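Local coordinates for nucleoside-diphosphate-sugar epimerase (Pseudomonas aeruginosa, PDB 2X4G), which belongs to the NAD-dependent epimerase/dehydratase family and probably acts on a nucleotide-linked sugar with a dinucleotide cofactor, though its substrate and reaction are not established, at residues T199-G204 with E257-P262; T207-G212 with E247-T252. All coordinates share one frame; numbering follows the deposited sequence.

How the contacts relate
Helix 248-259 links the two contacts: its first turns take part in contact 2 and its C-terminal end in contact 1, which sets their centres about 13 Å apart. Helix 196-202 and strand 208-210 follow each other in the chain, and both segments of contact 2 fall between those of contact 1, so contact 2 is nested inside the loop that contact 1 closes. The two also touch directly, Ile-201 CD1 lying 3.8 Å from Thr-252 O. Their centres are about 24 Å (contact 1) and 21 Å (contact 2) from the centre of the chain, on the same side of it. This part of the fold probably corresponds to the smaller domain that, in relatives with the extended Rossmann architecture, helps bind the sugar nucleotide.

Contact 1 of 2, residues T199-G204 with E257-P262; sequences TAIGNG and ELLGQP
Two helix ends, each closed by a Schellman motif, meet where Ile-201 and Gly-202 of helix 196-202 lie against Leu-259 and Gln-261 at the C-terminal end of helix 248-259. The backbones come nearest at Gly-202 and Leu-259, whose CA atoms are 6.2 Å apart. Leu-259 sends its CD1 methyl onto the main chain of the glycine, 3.5 Å from Gly-202 CA and equally near its backbone nitrogen. The same methyl reaches Ile-201, with 3.9 Å between Leu-259 CD1 and Ile-201 CG2. That branch of Ile-201 stands anti to its own backbone N, and the two side chains cross at about a right angle. A single leucine methyl thus rests on both the glycine backbone and the isoleucine branch.

Both chains turn out of their helices through glycines of positive phi, Gly-204 at 67° and Gly-260 at 69°. Gly-204 N bonds back to Ile-201 O, and Gly-260 N to Glu-257 O over 3.3 Å. The second of these turns brings Gln-261 round to the end of helix 196-202. The chain of Gln-261 is bent at chi2 (-93°), which turns CD out of the plane of CA, CB and CG. Its amide then comes up to a main-chain carbonyl, Gln-261 NE2 standing 2.9 Å from Gly-202 O, but the angle is too poor for a hydrogen bond.

Ile-201 is buried and also touches Met-206, whereas Leu-259 continues the apolar packing to Ile-331 of helix 323-336 and to Phe-340. Beside them Asn-203 ties the helix end to the C-terminal tail, its OD1 accepting a hydrogen bond from Asn-341 N.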
loop_
_atom_site.group_PDB
_atom_site.type_symbol
_atom_site.label_atom_id
_atom_site.label_comp_id
_atom_site.label_asym_id
_atom_site.label_seq_id
_atom_site.Cartn_x
_atom_site.Cartn_y
_atom_site.Cartn_z
ATOM N N THR A 199 4.267 -14.701 15.799
ATOM C CA THR A 199 5.669 -14.415 15.494
ATOM C C THR A 199 5.982 -12.911 15.517
ATOM O O THR A 199 7.063 -12.524 15.948
ATOM C CB THR A 199 6.134 -15.074 14.183
ATOM O OG1 THR A 199 5.433 -14.517 13.067
ATOM C CG2 THR A 199 5.888 -16.578 14.239
ATOM N N ALA A 200 5.049 -12.062 15.089
ATOM C CA ALA A 200 5.292 -10.622 15.126
ATOM C C ALA A 200 5.549 -10.203 16.569
ATOM O O ALA A 200 6.584 -9.592 16.887
ATOM C CB ALA A 200 4.130 -9.857 14.542
ATOM N N ILE A 201 4.623 -10.567 17.450
ATOM C CA ILE A 201 4.784 -10.300 18.871
ATOM C C ILE A 201 6.124 -10.854 19.383
ATOM O O ILE A 201 6.954 -10.102 19.869
ATOM C CB ILE A 201 3.617 -10.884 19.665
ATOM C CG1 ILE A 201 2.351 -10.061 19.394
ATOM C CG2 ILE A 201 3.922 -10.875 21.145
ATOM C CD1 ILE A 201 1.124 -10.596 20.048
ATOM N N GLY A 202 6.341 -12.158 19.233
ATOM C CA GLY A 202 7.569 -12.815 19.692
ATOM C C GLY A 202 8.859 -12.161 19.225
ATOM O O GLY A 202 9.838 -12.110 19.971
ATOM N N ASN A 203 8.861 -11.646 17.998
ATOM C CA ASN A 203 10.054 -11.024 17.424
ATOM C C ASN A 203 10.133 -9.524 17.676
ATOM O O ASN A 203 10.861 -8.840 16.974
ATOM C CB ASN A 203 10.103 -11.253 15.904
ATOM C CG ASN A 203 10.395 -12.694 15.525
ATOM O OD1 ASN A 203 11.119 -13.411 16.221
ATOM N ND2 ASN A 203 9.845 -13.121 14.395
ATOM N N GLY A 204 9.379 -9.007 18.645
ATOM C CA GLY A 204 9.354 -7.570 18.936
ATOM C C GLY A 204 8.756 -6.635 17.882
ATOM O O GLY A 204 8.801 -5.419 18.033
ATOM N N GLU A 257 2.200 -12.720 27.164
ATOM C CA GLU A 257 2.507 -13.269 28.483
ATOM C C GLU A 257 3.194 -14.623 28.366
ATOM O O GLU A 257 4.155 -14.903 29.097
ATOM C CB GLU A 257 1.244 -13.338 29.344
ATOM C CG GLU A 257 0.777 -11.948 29.800
ATOM C CD GLU A 257 -0.678 -11.912 30.271
ATOM O OE1 GLU A 257 -1.311 -12.993 30.361
ATOM O OE2 GLU A 257 -1.186 -10.795 30.549
ATOM N N LEU A 258 2.716 -15.435 27.418
ATOM C CA LEU A 258 3.264 -16.756 27.153
ATOM C C LEU A 258 4.661 -16.694 26.552
ATOM O O LEU A 258 5.482 -17.557 26.830
ATOM C CB LEU A 258 2.347 -17.510 26.210
ATOM C CG LEU A 258 0.984 -17.857 26.797
ATOM C CD1 LEU A 258 0.110 -18.459 25.716
ATOM C CD2 LEU A 258 1.172 -18.810 28.003
ATOM N N LEU A 259 4.941 -15.683 25.735
ATOM C CA LEU A 259 6.264 -15.552 25.125
ATOM C C LEU A 259 7.275 -14.870 26.040
ATOM O O LEU A 259 8.447 -14.740 25.676
ATOM C CB LEU A 259 6.175 -14.781 23.809
ATOM C CG LEU A 259 5.434 -15.506 22.683
ATOM C CD1 LEU A 259 5.101 -14.541 21.552
ATOM C CD2 LEU A 259 6.267 -16.685 22.187
ATOM N N GLY A 260 6.824 -14.446 27.220
ATOM C CA GLY A 260 7.651 -13.674 28.149
ATOM C C GLY A 260 7.966 -12.273 27.643
ATOM O O GLY A 260 9.035 -11.741 27.928
ATOM N N GLN A 261 7.021 -11.670 26.917
ATOM C CA GLN A 261 7.227 -10.391 26.228
ATOM C C GLN A 261 6.265 -9.338 26.775
ATOM O O GLN A 261 5.304 -9.693 27.445
ATOM C CB GLN A 261 6.959 -10.578 24.738
ATOM C CG GLN A 261 7.819 -11.639 24.068
ATOM C CD GLN A 261 9.080 -11.090 23.448
ATOM O OE1 GLN A 261 9.304 -9.879 23.433
ATOM N NE2 GLN A 261 9.912 -11.986 22.915
ATOM N N PRO A 262 6.510 -8.038 26.486
ATOM C CA PRO A 262 5.557 -7.006 26.941
ATOM C C PRO A 262 4.284 -6.974 26.092
ATOM O O PRO A 262 4.336 -7.240 24.894
ATOM C CB PRO A 262 6.346 -5.695 26.797
ATOM C CG PRO A 262 7.465 -5.973 25.832
ATOM C CD PRO A 262 7.613 -7.471 25.676
#

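Contact 2 of 2, residues T207-G212 with E247-T252; sequences THYVAG and EMADLT
Strand 208-210, with Tyr-209 turned to the helix, runs roughly antiparallel to helix 248-252, the short axes lying 8.7 Å apart at 150°. Beyond the strand the chain closes in on the helix start, and Gly-212 O accepts a hydrogen bond of 2.9 Å from Met-248 N. Because Glu-247 holds the N-cap position, this bond provides an acceptor for an N-H of the first helical turn from outside the helix. Glu-247 also folds its carboxylate back, bringing OE1 to 3.3 Å from Gly-212 O; both are acceptors, so the pair is not a hydrogen bond.

Tyr-209 carries most of the side-chain contact. With CG set between the backbone N and the carbonyl carbon (chi1 70°), the ring is carried across to Ala-249, which lies over one face in a CH-pi contact, its CA 4.1 Å from the centroid and 29° off the normal. Ala-249 CB reaches further out, 3.4 Å from Tyr-209 OH.

Strand 208-210 pairs in parallel with strand 265-267, which follows helix 248-259 in the chain; through Tyr-209 the helix packs against this small two-stranded sheet. Val-210 points away from the helix and packs against Met-267 and against Leu-278 of the second subunit.

One turn further along the helix, Thr-252 crosses Tyr-209 at about a right angle, with OG1 3.7 Å from Tyr-209 CB and its methyl CG2 4.0 Å from Tyr-209 CD1. Met-248 adds its CB, which approaches Tyr-209 CD2 at 4.2 Å and also nears Val-210 O.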
loop_
_atom_site.group_PDB
_atom_site.type_symbol
_atom_site.label_atom_id
_atom_site.label_comp_id
_atom_site.label_asym_id
_atom_site.label_seq_id
_atom_site.Cartn_x
_atom_site.Cartn_y
_atom_site.Cartn_z
ATOM N N THR A 207 4.398 -4.034 18.010
ATOM C CA THR A 207 4.519 -3.254 19.210
ATOM C C THR A 207 3.170 -2.674 19.635
ATOM O O THR A 207 3.013 -2.268 20.780
ATOM C CB THR A 207 5.579 -2.162 19.030
ATOM O OG1 THR A 207 5.790 -1.514 20.280
ATOM C CG2 THR A 207 5.175 -1.126 17.967
ATOM N N HIS A 208 2.196 -2.644 18.725
ATOM C CA HIS A 208 0.854 -2.122 19.027
ATOM C C HIS A 208 -0.226 -2.951 18.327
ATOM O O HIS A 208 0.061 -3.673 17.370
ATOM C CB HIS A 208 0.712 -0.657 18.563
ATOM C CG HIS A 208 1.633 0.307 19.245
ATOM N ND1 HIS A 208 1.321 0.916 20.440
ATOM C CD2 HIS A 208 2.846 0.789 18.885
ATOM C CE1 HIS A 208 2.312 1.715 20.799
ATOM N NE2 HIS A 208 3.252 1.656 19.871
ATOM N N TYR A 209 -1.468 -2.811 18.794
ATOM C CA TYR A 209 -2.638 -3.462 18.183
ATOM C C TYR A 209 -3.772 -2.448 18.089
ATOM O O TYR A 209 -3.742 -1.422 18.774
ATOM C CB TYR A 209 -3.124 -4.631 19.050
ATOM C CG TYR A 209 -3.764 -4.172 20.347
ATOM C CD1 TYR A 209 -2.986 -3.892 21.465
ATOM C CD2 TYR A 209 -5.137 -3.990 20.446
ATOM C CE1 TYR A 209 -3.566 -3.464 22.661
ATOM C CE2 TYR A 209 -5.729 -3.548 21.644
ATOM C CZ TYR A 209 -4.932 -3.286 22.748
ATOM O OH TYR A 209 -5.481 -2.836 23.940
ATOM N N VAL A 210 -4.780 -2.754 17.275
ATOM C CA VAL A 210 -5.980 -1.933 17.161
ATOM C C VAL A 210 -7.199 -2.662 17.734
ATOM O O VAL A 210 -7.437 -3.824 17.419
ATOM C CB VAL A 210 -6.251 -1.556 15.687
ATOM C CG1 VAL A 210 -7.698 -1.110 15.490
ATOM C CG2 VAL A 210 -5.303 -0.454 15.251
ATOM N N ALA A 211 -7.990 -1.957 18.546
ATOM C CA ALA A 211 -9.168 -2.545 19.205
ATOM C C ALA A 211 -10.054 -3.282 18.207
ATOM O O ALA A 211 -10.241 -2.833 17.065
ATOM C CB ALA A 211 -9.977 -1.465 19.948
ATOM N N GLY A 212 -10.599 -4.414 18.633
ATOM C CA GLY A 212 -11.426 -5.227 17.744
ATOM C C GLY A 212 -11.874 -6.550 18.339
ATOM O O GLY A 212 -11.236 -7.103 19.239
ATOM N N GLU A 247 -11.367 -10.266 22.647
ATOM C CA GLU A 247 -10.881 -8.936 22.326
ATOM C C GLU A 247 -9.425 -9.053 21.817
ATOM O O GLU A 247 -8.651 -9.890 22.289
ATOM C CB GLU A 247 -10.966 -8.026 23.564
ATOM C CG GLU A 247 -12.395 -7.643 24.009
ATOM C CD GLU A 247 -13.034 -6.591 23.122
ATOM O OE1 GLU A 247 -12.384 -6.178 22.143
ATOM O OE2 GLU A 247 -14.183 -6.171 23.389
ATOM N N MET A 248 -9.061 -8.220 20.851
ATOM C CA MET A 248 -7.691 -8.174 20.361
ATOM C C MET A 248 -6.711 -7.764 21.437
ATOM O O MET A 248 -5.545 -8.151 21.380
ATOM C CB MET A 248 -7.557 -7.221 19.173
ATOM C CG MET A 248 -7.901 -7.840 17.831
ATOM S SD MET A 248 -6.599 -8.963 17.247
ATOM C CE MET A 248 -7.293 -10.504 17.814
ATOM N N ALA A 249 -7.162 -6.957 22.397
ATOM C CA ALA A 249 -6.357 -6.639 23.577
ATOM C C ALA A 249 -5.925 -7.912 24.308
ATOM O O ALA A 249 -4.774 -8.055 24.693
ATOM C CB ALA A 249 -7.145 -5.755 24.512
ATOM N N ASP A 250 -6.858 -8.836 24.486
ATOM C CA ASP A 250 -6.629 -10.033 25.288
ATOM C C ASP A 250 -5.854 -11.122 24.513
ATOM O O ASP A 250 -4.989 -11.787 25.075
ATOM C CB ASP A 250 -7.971 -10.564 25.837
ATOM C CG ASP A 250 -8.661 -9.561 26.807
ATOM O OD1 ASP A 250 -7.986 -8.972 27.680
ATOM O OD2 ASP A 250 -9.892 -9.371 26.708
ATOM N N LEU A 251 -6.139 -11.280 23.224
ATOM C CA LEU A 251 -5.346 -12.164 22.372
ATOM C C LEU A 251 -3.894 -11.687 22.265
ATOM O O LEU A 251 -2.940 -12.473 22.332
ATOM C CB LEU A 251 -5.946 -12.234 20.974
ATOM C CG LEU A 251 -5.150 -13.061 19.969
ATOM C CD1 LEU A 251 -5.104 -14.479 20.453
ATOM C CD2 LEU A 251 -5.747 -12.941 18.559
ATOM N N THR A 252 -3.740 -10.395 22.055
ATOM C CA THR A 252 -2.451 -9.754 22.080
ATOM C C THR A 252 -1.759 -10.035 23.383
ATOM O O THR A 252 -0.573 -10.347 23.414
ATOM C CB THR A 252 -2.657 -8.245 21.924
ATOM O OG1 THR A 252 -2.513 -7.929 20.545
ATOM C CG2 THR A 252 -1.690 -7.411 22.771
#